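Long-range contacts in cysteine synthase (Helicobacter pylori, PDB 6AHI), which catalyses the pyridoxal phosphate-dependent formation of L-cysteine and acetate from O-acetyl-L-serine and hydrogen sulfide, and also has cystathionine beta-synthase activity: residues T14-F19 with A31-L36; S101-Q106 with Y299-I304; T173-G178 with Q287-F292; H219-I224 with I244-G249; G265-A270 with I291-A296. All blocks are in the same frame, centred on the assembly; numbering follows the deposited sequence.

Interaction 1. Residues T14-F19 with A31-L36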
# COMPACT_ATOMS: atom_id res chain seq x y z
N THR A 14 -12.07 -4.42 -2.84
CA THR A 14 -10.81 -4.45 -3.55
C THR A 14 -11.01 -4.86 -5.00
O THR A 14 -11.94 -5.64 -5.32
CB THR A 14 -9.84 -5.40 -2.86
OG1 THR A 14 -10.45 -6.68 -2.67
CG2 THR A 14 -9.38 -4.84 -1.54
N PRO A 15 -10.10 -4.48 -5.91
CA PRO A 15 -10.22 -4.90 -7.31
C PRO A 15 -9.79 -6.36 -7.51
O PRO A 15 -9.25 -7.01 -6.60
CB PRO A 15 -9.28 -3.96 -8.06
CG PRO A 15 -8.37 -3.35 -7.05
CD PRO A 15 -8.97 -3.57 -5.67
N VAL A 16 -10.08 -6.87 -8.71
CA VAL A 16 -9.71 -8.19 -9.11
C VAL A 16 -8.86 -8.06 -10.38
O VAL A 16 -9.29 -7.39 -11.32
CB VAL A 16 -10.95 -9.05 -9.36
CG1 VAL A 16 -10.56 -10.40 -9.92
CG2 VAL A 16 -11.81 -9.24 -8.09
N PHE A 17 -7.66 -8.64 -10.37
CA PHE A 17 -6.81 -8.67 -11.51
C PHE A 17 -7.14 -9.90 -12.36
O PHE A 17 -7.17 -11.04 -11.83
CB PHE A 17 -5.34 -8.72 -11.08
CG PHE A 17 -4.39 -8.21 -12.15
CD1 PHE A 17 -4.03 -9.04 -13.19
CD2 PHE A 17 -3.98 -6.90 -12.18
CE1 PHE A 17 -3.23 -8.57 -14.23
CE2 PHE A 17 -3.15 -6.43 -13.19
CZ PHE A 17 -2.79 -7.27 -14.22
N LYS A 18 -7.37 -9.70 -13.66
CA LYS A 18 -7.65 -10.80 -14.58
C LYS A 18 -6.43 -11.09 -15.45
O LYS A 18 -5.91 -10.20 -16.16
CB LYS A 18 -8.85 -10.50 -15.48
CG LYS A 18 -9.24 -11.63 -16.43
CD LYS A 18 -10.25 -11.14 -17.45
CE LYS A 18 -10.91 -12.27 -18.19
NZ LYS A 18 -11.89 -11.69 -19.14
N PHE A 19 -5.96 -12.34 -15.35
CA PHE A 19 -4.87 -12.88 -16.15
C PHE A 19 -5.43 -13.84 -17.21
O PHE A 19 -6.28 -14.69 -16.92
CB PHE A 19 -3.91 -13.67 -15.26
CG PHE A 19 -3.31 -12.92 -14.10
CD1 PHE A 19 -2.07 -12.29 -14.22
CD2 PHE A 19 -3.93 -12.92 -12.86
CE1 PHE A 19 -1.49 -11.66 -13.13
CE2 PHE A 19 -3.36 -12.27 -11.78
CZ PHE A 19 -2.15 -11.63 -11.92
N ALA A 31 -9.16 -18.01 -17.64
CA ALA A 31 -8.67 -16.84 -16.94
C ALA A 31 -8.40 -17.20 -15.48
O ALA A 31 -9.08 -18.07 -14.90
CB ALA A 31 -9.67 -15.71 -17.00
N ILE A 32 -7.47 -16.44 -14.89
CA ILE A 32 -7.27 -16.42 -13.46
C ILE A 32 -7.67 -15.03 -12.98
O ILE A 32 -7.17 -14.03 -13.46
CB ILE A 32 -5.82 -16.78 -13.07
CG1 ILE A 32 -5.44 -18.20 -13.51
CG2 ILE A 32 -5.62 -16.58 -11.57
CD1 ILE A 32 -3.98 -18.50 -13.37
N TYR A 33 -8.50 -15.01 -11.94
CA TYR A 33 -8.87 -13.81 -11.24
C TYR A 33 -8.21 -13.82 -9.86
O TYR A 33 -8.49 -14.68 -9.09
CB TYR A 33 -10.37 -13.74 -11.08
CG TYR A 33 -11.10 -13.70 -12.38
CD1 TYR A 33 -11.27 -12.51 -13.04
CD2 TYR A 33 -11.57 -14.85 -12.97
CE1 TYR A 33 -11.98 -12.44 -14.23
CE2 TYR A 33 -12.25 -14.80 -14.20
CZ TYR A 33 -12.47 -13.59 -14.82
OH TYR A 33 -13.15 -13.53 -16.01
N ALA A 34 -7.45 -12.78 -9.57
CA ALA A 34 -6.84 -12.61 -8.29
C ALA A 34 -7.48 -11.44 -7.59
O ALA A 34 -7.42 -10.28 -8.04
CB ALA A 34 -5.36 -12.39 -8.39
N LYS A 35 -8.08 -11.75 -6.44
CA LYS A 35 -8.60 -10.74 -5.57
C LYS A 35 -7.42 -10.07 -4.85
O LYS A 35 -6.65 -10.75 -4.19
CB LYS A 35 -9.61 -11.41 -4.66
CG LYS A 35 -10.33 -10.46 -3.74
CD LYS A 35 -11.30 -9.59 -4.43
CE LYS A 35 -12.35 -9.09 -3.47
NZ LYS A 35 -12.99 -7.87 -3.97
N LEU A 36 -7.29 -8.75 -5.03
CA LEU A 36 -6.13 -7.99 -4.59
C LEU A 36 -6.33 -7.43 -3.17
O LEU A 36 -6.47 -6.21 -2.98
CB LEU A 36 -5.87 -6.85 -5.58
CG LEU A 36 -5.65 -7.28 -7.03
CD1 LEU A 36 -5.21 -6.09 -7.86
CD2 LEU A 36 -4.64 -8.42 -7.09
O HOH W 1 -13.96 -10.78 -17.27
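Lys18 and Tyr33 form a non-hydrogen-bonded pair in a beta hairpin whose antiparallel strands, 16-19 and 31-36, run at 158° to each other. With CG anti to the backbone N (chi1 -178°) and an extended chain beyond it, Lys18 lies beside Tyr33, both side chains pointing the same way. Its CB starts near Tyr33 CE1 and CD1, and its CG approaches CE1 to 3.6 Å. CD stays near both CE1 and the hydroxyl oxygen. CE sits 3.4 Å from Tyr33 OH and also touches Ala31 CB. NZ donates to a water at 2.9 Å, which is hydrogen-bonded to Tyr33 OH; that hydroxyl is also bonded to Gln287. Val16 CG1 meets the same ring at its edge and packs on Tyr33 CB.

Phe19 and Ala34 point to the other face of the ladder. Ala34 CB lies in the plane of the Phe19 ring, 3.9 Å from CE2, while Phe17 CD1 stands over the ring centre. Paired backbone bonds tie Phe17 to Ala34 and Phe19 to Ile32, with Phe19 N-H aimed at Ile32 O at 179°. Val16 and Phe17 pair in parallel with a strand of the second subunit, so the sheet continues across the dimer interface. Lys35 NZ, salt-bridged to Glu163 and Glu167, donates to Thr14 O at 2.8 Å and, weakly, to Thr14 OG1 at 3.1 Å, which is itself hydrogen-bonded to Glu37.

Interaction 2. Residues S101-Q106 with Y299-I304; sequences STEKQQ and YLSKGI
Glu103 reaches Ser301 through a bend in its chain: CG is anti to the carbonyl carbon (chi1 -74°), and chi2 of 109° swings CD out of an extended course. Ser301 OG, placed between its own backbone N and carbonyl carbon, donates to Glu103 OE1 at 2.6 Å. It meets that oxygen on the syn side, 22° out of the carboxylate plane, and lies 2.9 Å from Glu103 OE2 as well, so the hydroxyl sits before both oxygens.

The second bond is made by the neighbouring residue. Lys104 is extended beyond CG and crosses Tyr299 at a slant, its NZ donating to Tyr299 OH at 2.8 Å, while Lys104 CE comes within 3.3 Å of the same oxygen. Tyr299 OH is also hydrogen-bonded to Asp294, so it links the lysine to that aspartate.

Across the assembly, Gln106 NE2 is hydrogen-bonded to Leu300 O of the second subunit, which places the contact beside the dimer interface. Helix 102-110 connects strands 91-97 and 114-118, parallel neighbours in the four-stranded sheet. The contact joins its first turn to the 3-10 turn after strand 287-292, and Lys104 packs on Asn76 and Ile79 of helix 76-85.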
# COMPACT_ATOMS: atom_id res chain seq x y z
N SER A 101 8.73 -11.00 12.28
CA SER A 101 8.55 -9.98 11.22
C SER A 101 8.72 -8.60 11.84
O SER A 101 7.77 -8.12 12.44
N THR A 102 9.90 -8.01 11.70
CA THR A 102 10.22 -6.70 12.32
C THR A 102 9.33 -5.60 11.73
O THR A 102 8.67 -4.97 12.53
CB THR A 102 11.72 -6.37 12.27
OG1 THR A 102 11.94 -5.27 13.14
CG2 THR A 102 12.22 -5.99 10.90
N GLU A 103 9.33 -5.42 10.41
CA GLU A 103 8.53 -4.39 9.78
C GLU A 103 7.08 -4.45 10.30
O GLU A 103 6.50 -3.42 10.65
CB GLU A 103 8.58 -4.54 8.26
CG GLU A 103 9.90 -4.12 7.63
CD GLU A 103 10.79 -5.23 7.08
OE1 GLU A 103 11.48 -5.88 7.88
OE2 GLU A 103 10.79 -5.44 5.82
N LYS A 104 6.50 -5.64 10.34
CA LYS A 104 5.11 -5.76 10.75
C LYS A 104 4.98 -5.37 12.23
O LYS A 104 3.96 -4.81 12.64
CB LYS A 104 4.55 -7.15 10.48
CG LYS A 104 4.35 -7.51 9.02
CD LYS A 104 3.84 -8.92 8.84
CE LYS A 104 4.08 -9.47 7.44
NZ LYS A 104 3.91 -10.94 7.42
N GLN A 105 5.98 -5.70 13.05
CA GLN A 105 5.94 -5.30 14.47
C GLN A 105 6.02 -3.77 14.62
O GLN A 105 5.39 -3.21 15.52
CB GLN A 105 7.07 -5.96 15.27
CG GLN A 105 6.93 -7.47 15.35
CD GLN A 105 8.02 -8.08 16.20
OE1 GLN A 105 8.34 -7.61 17.29
NE2 GLN A 105 8.59 -9.15 15.67
N GLN A 106 6.85 -3.12 13.79
CA GLN A 106 6.98 -1.66 13.80
C GLN A 106 5.59 -1.03 13.49
O GLN A 106 5.19 -0.06 14.11
CB GLN A 106 7.95 -1.20 12.70
CG GLN A 106 9.29 -0.62 13.16
CD GLN A 106 9.79 0.36 12.13
OE1 GLN A 106 9.31 1.49 12.01
NE2 GLN A 106 10.76 -0.07 11.33
N TYR A 299 8.56 -7.16 3.21
CA TYR A 299 9.53 -8.21 3.07
C TYR A 299 10.77 -7.76 2.30
O TYR A 299 11.64 -8.58 2.02
CB TYR A 299 8.91 -9.43 2.39
CG TYR A 299 7.63 -9.92 3.01
CD1 TYR A 299 7.62 -10.71 4.15
CD2 TYR A 299 6.42 -9.56 2.46
CE1 TYR A 299 6.43 -11.15 4.71
CE2 TYR A 299 5.21 -10.01 2.98
CZ TYR A 299 5.22 -10.79 4.12
OH TYR A 299 4.02 -11.23 4.61
N LEU A 300 10.93 -6.46 2.05
CA LEU A 300 12.09 -5.99 1.28
C LEU A 300 13.39 -6.23 2.06
O LEU A 300 14.39 -6.51 1.43
CB LEU A 300 11.90 -4.51 0.90
CG LEU A 300 10.74 -4.26 -0.07
CD1 LEU A 300 10.43 -2.78 -0.24
CD2 LEU A 300 11.03 -4.89 -1.42
N SER A 301 13.36 -6.16 3.39
CA SER A 301 14.57 -6.43 4.22
C SER A 301 14.99 -7.91 4.14
O SER A 301 16.10 -8.26 4.50
CB SER A 301 14.37 -6.01 5.66
OG SER A 301 13.30 -6.73 6.26
N LYS A 302 14.08 -8.77 3.70
CA LYS A 302 14.35 -10.19 3.58
C LYS A 302 14.68 -10.58 2.14
O LYS A 302 14.77 -11.75 1.85
CB LYS A 302 13.14 -10.97 4.08
CG LYS A 302 12.70 -10.60 5.49
CD LYS A 302 11.50 -11.42 5.94
CE LYS A 302 11.40 -11.59 7.44
NZ LYS A 302 12.43 -12.52 7.97
N GLY A 303 14.86 -9.60 1.24
CA GLY A 303 15.30 -9.91 -0.11
C GLY A 303 14.20 -10.58 -0.94
O GLY A 303 14.48 -11.37 -1.86
N ILE A 304 12.95 -10.25 -0.64
CA ILE A 304 11.82 -10.81 -1.38
C ILE A 304 12.11 -10.77 -2.90
O ILE A 304 11.76 -11.73 -3.58
CB ILE A 304 10.48 -10.13 -1.02
CG1 ILE A 304 9.32 -10.83 -1.72
CG2 ILE A 304 10.48 -8.63 -1.30
CD1 ILE A 304 7.96 -10.43 -1.20

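Interaction 3. Residues T173-G178 with Q287-F292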
# COMPACT_ATOMS: atom_id res chain seq x y z
N THR A 173 -14.83 -21.95 -11.85
CA THR A 173 -14.55 -23.35 -11.99
C THR A 173 -13.82 -23.85 -10.73
O THR A 173 -14.05 -24.98 -10.27
CB THR A 173 -13.67 -23.61 -13.22
OG1 THR A 173 -14.20 -22.88 -14.34
CG2 THR A 173 -13.56 -25.08 -13.53
N SER A 174 -12.94 -23.01 -10.19
CA SER A 174 -12.07 -23.39 -9.11
C SER A 174 -11.74 -22.17 -8.24
O SER A 174 -11.64 -21.03 -8.70
CB SER A 174 -10.82 -24.04 -9.69
OG SER A 174 -9.97 -24.48 -8.62
N PHE A 175 -11.50 -22.46 -6.95
CA PHE A 175 -11.01 -21.55 -5.94
C PHE A 175 -9.72 -22.13 -5.35
O PHE A 175 -9.70 -23.23 -4.84
CB PHE A 175 -12.05 -21.33 -4.85
CG PHE A 175 -11.60 -20.48 -3.69
CD1 PHE A 175 -10.98 -19.26 -3.91
CD2 PHE A 175 -11.77 -20.91 -2.37
CE1 PHE A 175 -10.57 -18.47 -2.85
CE2 PHE A 175 -11.36 -20.12 -1.32
CZ PHE A 175 -10.76 -18.90 -1.55
N VAL A 176 -8.65 -21.35 -5.48
CA VAL A 176 -7.33 -21.72 -5.10
C VAL A 176 -6.83 -20.68 -4.11
O VAL A 176 -6.76 -19.50 -4.48
CB VAL A 176 -6.41 -21.75 -6.34
CG1 VAL A 176 -4.98 -22.07 -5.96
CG2 VAL A 176 -6.94 -22.70 -7.41
N ALA A 177 -6.45 -21.09 -2.88
CA ALA A 177 -6.03 -20.11 -1.89
C ALA A 177 -5.03 -20.73 -0.91
O ALA A 177 -5.14 -21.92 -0.58
CB ALA A 177 -7.23 -19.56 -1.14
N GLY A 178 -4.06 -19.91 -0.50
CA GLY A 178 -3.08 -20.27 0.51
C GLY A 178 -3.74 -20.51 1.87
O GLY A 178 -4.75 -19.86 2.22
N GLN A 287 -12.49 -20.76 -15.29
CA GLN A 287 -12.27 -19.50 -14.58
C GLN A 287 -11.79 -19.84 -13.16
O GLN A 287 -12.48 -20.51 -12.43
CB GLN A 287 -13.53 -18.63 -14.57
CG GLN A 287 -14.25 -18.54 -15.92
CD GLN A 287 -13.52 -17.64 -16.88
OE1 GLN A 287 -13.19 -16.50 -16.58
NE2 GLN A 287 -13.23 -18.17 -18.06
N VAL A 288 -10.55 -19.44 -12.84
CA VAL A 288 -9.92 -19.82 -11.56
C VAL A 288 -9.79 -18.58 -10.68
O VAL A 288 -9.21 -17.58 -11.12
CB VAL A 288 -8.56 -20.49 -11.80
CG1 VAL A 288 -7.83 -20.79 -10.50
CG2 VAL A 288 -8.71 -21.76 -12.62
N LEU A 289 -10.34 -18.64 -9.46
CA LEU A 289 -10.23 -17.52 -8.53
C LEU A 289 -9.10 -17.81 -7.54
O LEU A 289 -9.04 -18.94 -6.99
CB LEU A 289 -11.54 -17.38 -7.78
CG LEU A 289 -11.55 -16.47 -6.56
CD1 LEU A 289 -11.31 -15.01 -6.91
CD2 LEU A 289 -12.87 -16.64 -5.83
N THR A 290 -8.27 -16.80 -7.27
CA THR A 290 -7.29 -16.87 -6.16
C THR A 290 -7.32 -15.54 -5.37
O THR A 290 -7.99 -14.60 -5.72
CB THR A 290 -5.91 -17.30 -6.69
OG1 THR A 290 -5.03 -17.62 -5.60
CG2 THR A 290 -5.27 -16.23 -7.53
N ILE A 291 -6.56 -15.50 -4.28
CA ILE A 291 -6.45 -14.36 -3.41
C ILE A 291 -4.97 -14.06 -3.25
O ILE A 291 -4.19 -14.98 -2.95
CB ILE A 291 -7.12 -14.62 -2.04
CG1 ILE A 291 -8.62 -14.87 -2.19
CG2 ILE A 291 -6.85 -13.48 -1.07
CD1 ILE A 291 -9.15 -15.68 -1.07
N PHE A 292 -4.60 -12.79 -3.40
CA PHE A 292 -3.28 -12.27 -3.09
C PHE A 292 -3.33 -11.62 -1.72
O PHE A 292 -3.83 -10.50 -1.60
CB PHE A 292 -2.82 -11.27 -4.16
CG PHE A 292 -2.51 -11.87 -5.50
CD1 PHE A 292 -2.55 -13.23 -5.71
CD2 PHE A 292 -2.17 -11.06 -6.57
CE1 PHE A 292 -2.25 -13.78 -6.94
CE2 PHE A 292 -1.88 -11.60 -7.82
CZ PHE A 292 -1.90 -12.96 -8.00
O HOH W 2 -4.17 -17.07 -1.15
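Phe175, Leu289 and Val176 lose the most surface where parallel strands 174-178 and 287-292 lie side by side, their axes 4.7 Å apart at 22°. Phe175 and Leu289 are bridge partners on one face of the sheet. A chi1 of 175° puts CG of Phe175 anti to the backbone N; the ring crosses Leu289 at a slant, with CD1 3.8 Å from Leu289 CD2. Further along, Ile291 CD1 lies in the plane of the ring at its edge, 3.6 Å from Phe175 CE1. Helix 183-195 packs on this face through Thr188 and Leu192, and Thr184 touches Ile291.

Val176 points to the other face, where its CG2 meets Val288 CG1 and helix 266-281 supplies Ala274. Its backbone N donates to Leu289 O at 2.9 Å, nearly along the C=O axis, and Leu289 N in turn donates to Ser174 O. At the start of the pairing, Gln287 N donates to Thr173 OG1, and Gln287 O accepts from Thr173 N.

The ladder changes character at its C-terminal end. Val176 O is 4.0 Å from Ile291 N and is held by Thr290 OG1 instead, which donates at 2.8 Å from above the carbonyl plane. Two residues further on, a water accepts from Gly178 N and donates to Ile291 O. A hydroxyl and a water thus stand where a regular ladder would continue with backbone bonds, and the buried Ile291 N has no partner in the model. This is consistent with the strands diverging just before Gly180-Thr184, which probably binds the cofactor.

Interaction 4. Residues H219-I224 with I244-G249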
# COMPACT_ATOMS: atom_id res chain seq x y z
N HIS A 219 10.43 -23.05 5.67
CA HIS A 219 10.16 -22.57 4.33
C HIS A 219 10.30 -21.05 4.36
O HIS A 219 9.90 -20.44 5.33
CB HIS A 219 8.76 -23.03 3.87
CG HIS A 219 7.66 -22.74 4.84
ND1 HIS A 219 7.05 -21.50 4.93
CD2 HIS A 219 7.08 -23.51 5.79
CE1 HIS A 219 6.15 -21.52 5.90
NE2 HIS A 219 6.15 -22.74 6.44
N GLU A 220 10.88 -20.46 3.31
CA GLU A 220 11.01 -18.99 3.24
C GLU A 220 9.66 -18.34 2.90
O GLU A 220 9.44 -17.19 3.29
CB GLU A 220 12.06 -18.53 2.22
CG GLU A 220 12.45 -17.07 2.44
CD GLU A 220 13.53 -16.43 1.58
OE1 GLU A 220 13.46 -16.54 0.32
OE2 GLU A 220 14.43 -15.77 2.16
N ILE A 221 8.77 -19.02 2.17
CA ILE A 221 7.43 -18.41 1.91
C ILE A 221 6.81 -18.05 3.26
O ILE A 221 6.84 -18.87 4.16
CB ILE A 221 6.51 -19.33 1.08
CG1 ILE A 221 7.04 -19.50 -0.35
CG2 ILE A 221 5.07 -18.79 1.06
CD1 ILE A 221 6.47 -20.69 -1.10
N GLU A 222 6.25 -16.85 3.36
CA GLU A 222 5.72 -16.31 4.60
C GLU A 222 4.20 -16.17 4.55
O GLU A 222 3.64 -15.56 3.63
CB GLU A 222 6.32 -14.92 4.83
CG GLU A 222 7.83 -14.93 4.98
CD GLU A 222 8.41 -14.02 6.04
OE1 GLU A 222 7.65 -13.57 6.93
OE2 GLU A 222 9.61 -13.75 5.96
N GLY A 223 3.54 -16.68 5.59
CA GLY A 223 2.12 -16.47 5.80
C GLY A 223 1.30 -17.73 5.63
O GLY A 223 0.24 -17.84 6.19
N ILE A 224 1.82 -18.70 4.87
CA ILE A 224 1.12 -19.94 4.62
C ILE A 224 2.01 -21.09 5.08
O ILE A 224 3.20 -20.94 5.21
CB ILE A 224 0.69 -20.11 3.14
CG1 ILE A 224 1.90 -20.10 2.20
CG2 ILE A 224 -0.34 -19.07 2.74
CD1 ILE A 224 1.59 -20.58 0.81
N ILE A 244 3.98 -25.85 -3.00
CA ILE A 244 4.82 -24.95 -3.80
C ILE A 244 6.18 -24.80 -3.13
O ILE A 244 6.28 -24.45 -1.96
CB ILE A 244 4.12 -23.59 -3.97
CG1 ILE A 244 2.72 -23.76 -4.57
CG2 ILE A 244 4.97 -22.64 -4.77
CD1 ILE A 244 2.70 -24.43 -5.92
N SER A 245 7.24 -25.08 -3.89
CA SER A 245 8.60 -24.85 -3.40
C SER A 245 8.85 -23.35 -3.23
O SER A 245 8.20 -22.52 -3.87
CB SER A 245 9.59 -25.45 -4.34
OG SER A 245 9.60 -24.78 -5.58
N ASP A 246 9.78 -23.01 -2.34
CA ASP A 246 10.20 -21.65 -2.16
C ASP A 246 10.73 -21.11 -3.48
O ASP A 246 10.43 -19.97 -3.82
CB ASP A 246 11.28 -21.53 -1.07
CG ASP A 246 10.73 -21.67 0.33
OD1 ASP A 246 9.52 -21.42 0.51
OD2 ASP A 246 11.52 -22.04 1.25
N GLU A 247 11.52 -21.90 -4.21
CA GLU A 247 12.08 -21.43 -5.48
C GLU A 247 10.95 -20.99 -6.43
O GLU A 247 11.02 -19.95 -7.04
CB GLU A 247 12.93 -22.51 -6.16
CG GLU A 247 13.99 -21.92 -7.08
CD GLU A 247 15.22 -21.30 -6.42
OE1 GLU A 247 15.33 -21.28 -5.16
OE2 GLU A 247 16.10 -20.84 -7.17
N GLU A 248 9.91 -21.81 -6.55
CA GLU A 248 8.83 -21.52 -7.49
C GLU A 248 7.98 -20.34 -6.99
O GLU A 248 7.60 -19.48 -7.77
CB GLU A 248 7.99 -22.78 -7.72
CG GLU A 248 7.28 -22.76 -9.05
CD GLU A 248 6.59 -24.06 -9.44
OE1 GLU A 248 6.12 -24.78 -8.53
OE2 GLU A 248 6.50 -24.34 -10.66
N GLY A 249 7.68 -20.30 -5.70
CA GLY A 249 6.85 -19.25 -5.11
C GLY A 249 7.51 -17.88 -5.20
O GLY A 249 6.88 -16.91 -5.57
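Asp246 and the backbone of Glu220 and Ile221 carry this contact, which joins a loop to the first turn of helix 246-260, a helix N-capped by Ser245. Strand 240-244, an outermost strand of the six-stranded sheet within the chain, leads directly into that turn.

The hydrogen bonds divide the carboxylate between two consecutive amides. Glu220 N donates to Asp246 OD2 at 2.7 Å, and Ile221 N donates to Asp246 OD1 at 3.0 Å. Both amides approach from above the carboxylate plane, 41° and 54° out of it, so the loop backbone lies over the flat group. The position at the helix start would probably favour the carboxylate's negative charge.

Van der Waals contact comes chiefly from Ile221. Its CG1 is 3.3 Å from Asp246 OD1, a tight approach beside the amide bond. Its CD1 goes on to Ser245 O at 3.7 Å, and its one apolar side-chain partner in segment 244-249 is Ile244 CG2, loosely at 4.4 Å from CD1. Phe250 and Pro206 also touch this isoleucine, and Ser266 of helix 266-281 borders it.

Further bonds hold each side. Glu248 N donates to Ser245 OG, the capping bond, and, from outside the two segments, Glu207 OE2 accepts from Asp246 N. In the loop, His219 ND1 donates to Ile221 O at 2.7 Å, the acceptor lying almost exactly in the imidazole plane.

Interaction 5. Residues G265-A270 with I291-A296; sequences GSSSGA and IFPDVA
Ser268 O lies obliquely to the Phe292 ring, near CE1, and Ser268 CB is 3.8 Å from Phe292 CG; Ala34 and Leu36 of strand 31-36 also touch this phenylalanine. The neighbouring Pro293 ring is touched by two hydroxyls: Ser268 OG comes within 3.2 Å of Pro293 CD, and Ser267 OG within 3.6 Å of CG. Ser268 OG is equally close to Phe292 CA, a tight fit where the strand end meets the helix. Having no hydrogen, Pro293 N offers this oxygen none to share. The carboxylate of Asp294 is the other flat group, and two waters lie near its OD1, at 2.6 and 3.1 Å.

The nearer of these waters is central. It accepts from Asp294 N, is hydrogen-bonded to Ser267 OG at 2.8 Å and is also bonded to Ser268 OG. The other accepts from Ser267 N. Ser267 OG is also hydrogen-bonded to N1 of the pyridoxal phosphate carried by the lysine at position 46. A serine on the pyridine nitrogen is the arrangement of fold-type II pyridoxal phosphate enzymes, and here that serine sits in the first turn of helix 266-281. Ser267 OG lies between its backbone N and carbonyl carbon (chi1 71°), on the side of Pro293.

The direct bond between the segments is made by backbone at the N-cap: Gly265 N donates to Asp294 O at 2.9 Å, from 38° above the carbonyl plane. Asp294 OD1 also approaches Gly265 CA to 3.5 Å, and its OD2 is hydrogen-bonded to Asn76 ND2 and Tyr299 OH.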
# COMPACT_ATOMS: atom_id res chain seq x y z
N GLY A 265 3.28 -10.18 -1.64
CA GLY A 265 4.16 -11.06 -0.83
C GLY A 265 4.37 -12.42 -1.48
O GLY A 265 3.72 -12.79 -2.45
N SER A 266 5.29 -13.20 -0.90
CA SER A 266 5.62 -14.54 -1.39
C SER A 266 4.39 -15.47 -1.32
O SER A 266 4.30 -16.41 -2.11
CB SER A 266 6.81 -15.08 -0.64
OG SER A 266 6.49 -15.19 0.73
N SER A 267 3.45 -15.24 -0.41
CA SER A 267 2.28 -16.12 -0.31
C SER A 267 1.32 -15.87 -1.49
O SER A 267 0.61 -16.79 -1.90
CB SER A 267 1.55 -16.00 0.99
OG SER A 267 0.85 -14.78 1.12
N SER A 268 1.35 -14.67 -2.07
CA SER A 268 0.66 -14.35 -3.31
C SER A 268 1.30 -15.06 -4.51
O SER A 268 0.61 -15.62 -5.34
CB SER A 268 0.60 -12.84 -3.54
OG SER A 268 -0.15 -12.18 -2.53
N GLY A 269 2.62 -15.00 -4.63
CA GLY A 269 3.32 -15.74 -5.68
C GLY A 269 3.01 -17.23 -5.60
O GLY A 269 2.83 -17.87 -6.63
N ALA A 270 2.97 -17.77 -4.38
CA ALA A 270 2.70 -19.19 -4.18
C ALA A 270 1.28 -19.52 -4.65
O ALA A 270 1.08 -20.48 -5.40
CB ALA A 270 2.90 -19.62 -2.75
N ILE A 291 -6.56 -15.50 -4.28
CA ILE A 291 -6.45 -14.36 -3.41
C ILE A 291 -4.97 -14.06 -3.25
O ILE A 291 -4.19 -14.98 -2.95
CB ILE A 291 -7.12 -14.62 -2.04
CG1 ILE A 291 -8.62 -14.87 -2.19
CG2 ILE A 291 -6.85 -13.48 -1.07
CD1 ILE A 291 -9.15 -15.68 -1.07
N PHE A 292 -4.60 -12.79 -3.40
CA PHE A 292 -3.28 -12.27 -3.09
C PHE A 292 -3.33 -11.62 -1.72
O PHE A 292 -3.83 -10.50 -1.60
CB PHE A 292 -2.82 -11.27 -4.16
CG PHE A 292 -2.51 -11.87 -5.50
CD1 PHE A 292 -2.55 -13.23 -5.71
CD2 PHE A 292 -2.17 -11.06 -6.57
CE1 PHE A 292 -2.25 -13.78 -6.94
CE2 PHE A 292 -1.88 -11.60 -7.82
CZ PHE A 292 -1.90 -12.96 -8.00
N PRO A 293 -2.83 -12.28 -0.65
CA PRO A 293 -3.08 -11.80 0.71
C PRO A 293 -2.43 -10.48 1.17
O PRO A 293 -3.08 -9.76 1.90
CB PRO A 293 -2.63 -12.98 1.59
CG PRO A 293 -2.71 -14.17 0.69
CD PRO A 293 -2.27 -13.63 -0.65
N ASP A 294 -1.19 -10.17 0.78
CA ASP A 294 -0.51 -9.02 1.39
C ASP A 294 0.52 -8.41 0.45
O ASP A 294 0.85 -8.98 -0.57
CB ASP A 294 0.05 -9.41 2.77
CG ASP A 294 1.42 -10.05 2.82
OD1 ASP A 294 1.84 -10.66 1.81
OD2 ASP A 294 2.04 -10.00 3.94
N VAL A 295 1.03 -7.24 0.87
CA VAL A 295 1.95 -6.41 0.13
C VAL A 295 3.38 -6.89 0.29
O VAL A 295 3.77 -7.36 1.37
CB VAL A 295 1.86 -4.93 0.56
CG1 VAL A 295 0.51 -4.33 0.29
CG2 VAL A 295 2.26 -4.71 2.02
N ALA A 296 4.18 -6.70 -0.76
CA ALA A 296 5.59 -7.11 -0.79
C ALA A 296 6.47 -6.25 0.14
O ALA A 296 7.50 -6.73 0.60
CB ALA A 296 6.13 -7.05 -2.20
O HOH W 3 0.90 -12.26 -0.01
O HOH W 4 3.57 -13.28 1.94

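How the interactions relate
Interactions 1 and 3 belong to one sheet, in which strand 31-36 lies beside 287-292; both are backbone ladders with apolar side chains on their faces, but interaction 1 is antiparallel and adjoins the second subunit, whereas interaction 3 is parallel and touches no other chain. Interaction 5 takes over Ile291 and Phe292 from interaction 3 and replaces the ladder with one backbone bond, serine hydroxyls and waters. It lies nearest the centre of the chain. Interactions 2 and 4 rest on charged side chains bonded to neutral hydroxyls or amides; interaction 2 is buried but for Ser301, interaction 4 only partly buried. Both adjoin interaction 5, through Tyr299 with Asp294 and Glu222 N with Ser266 OG.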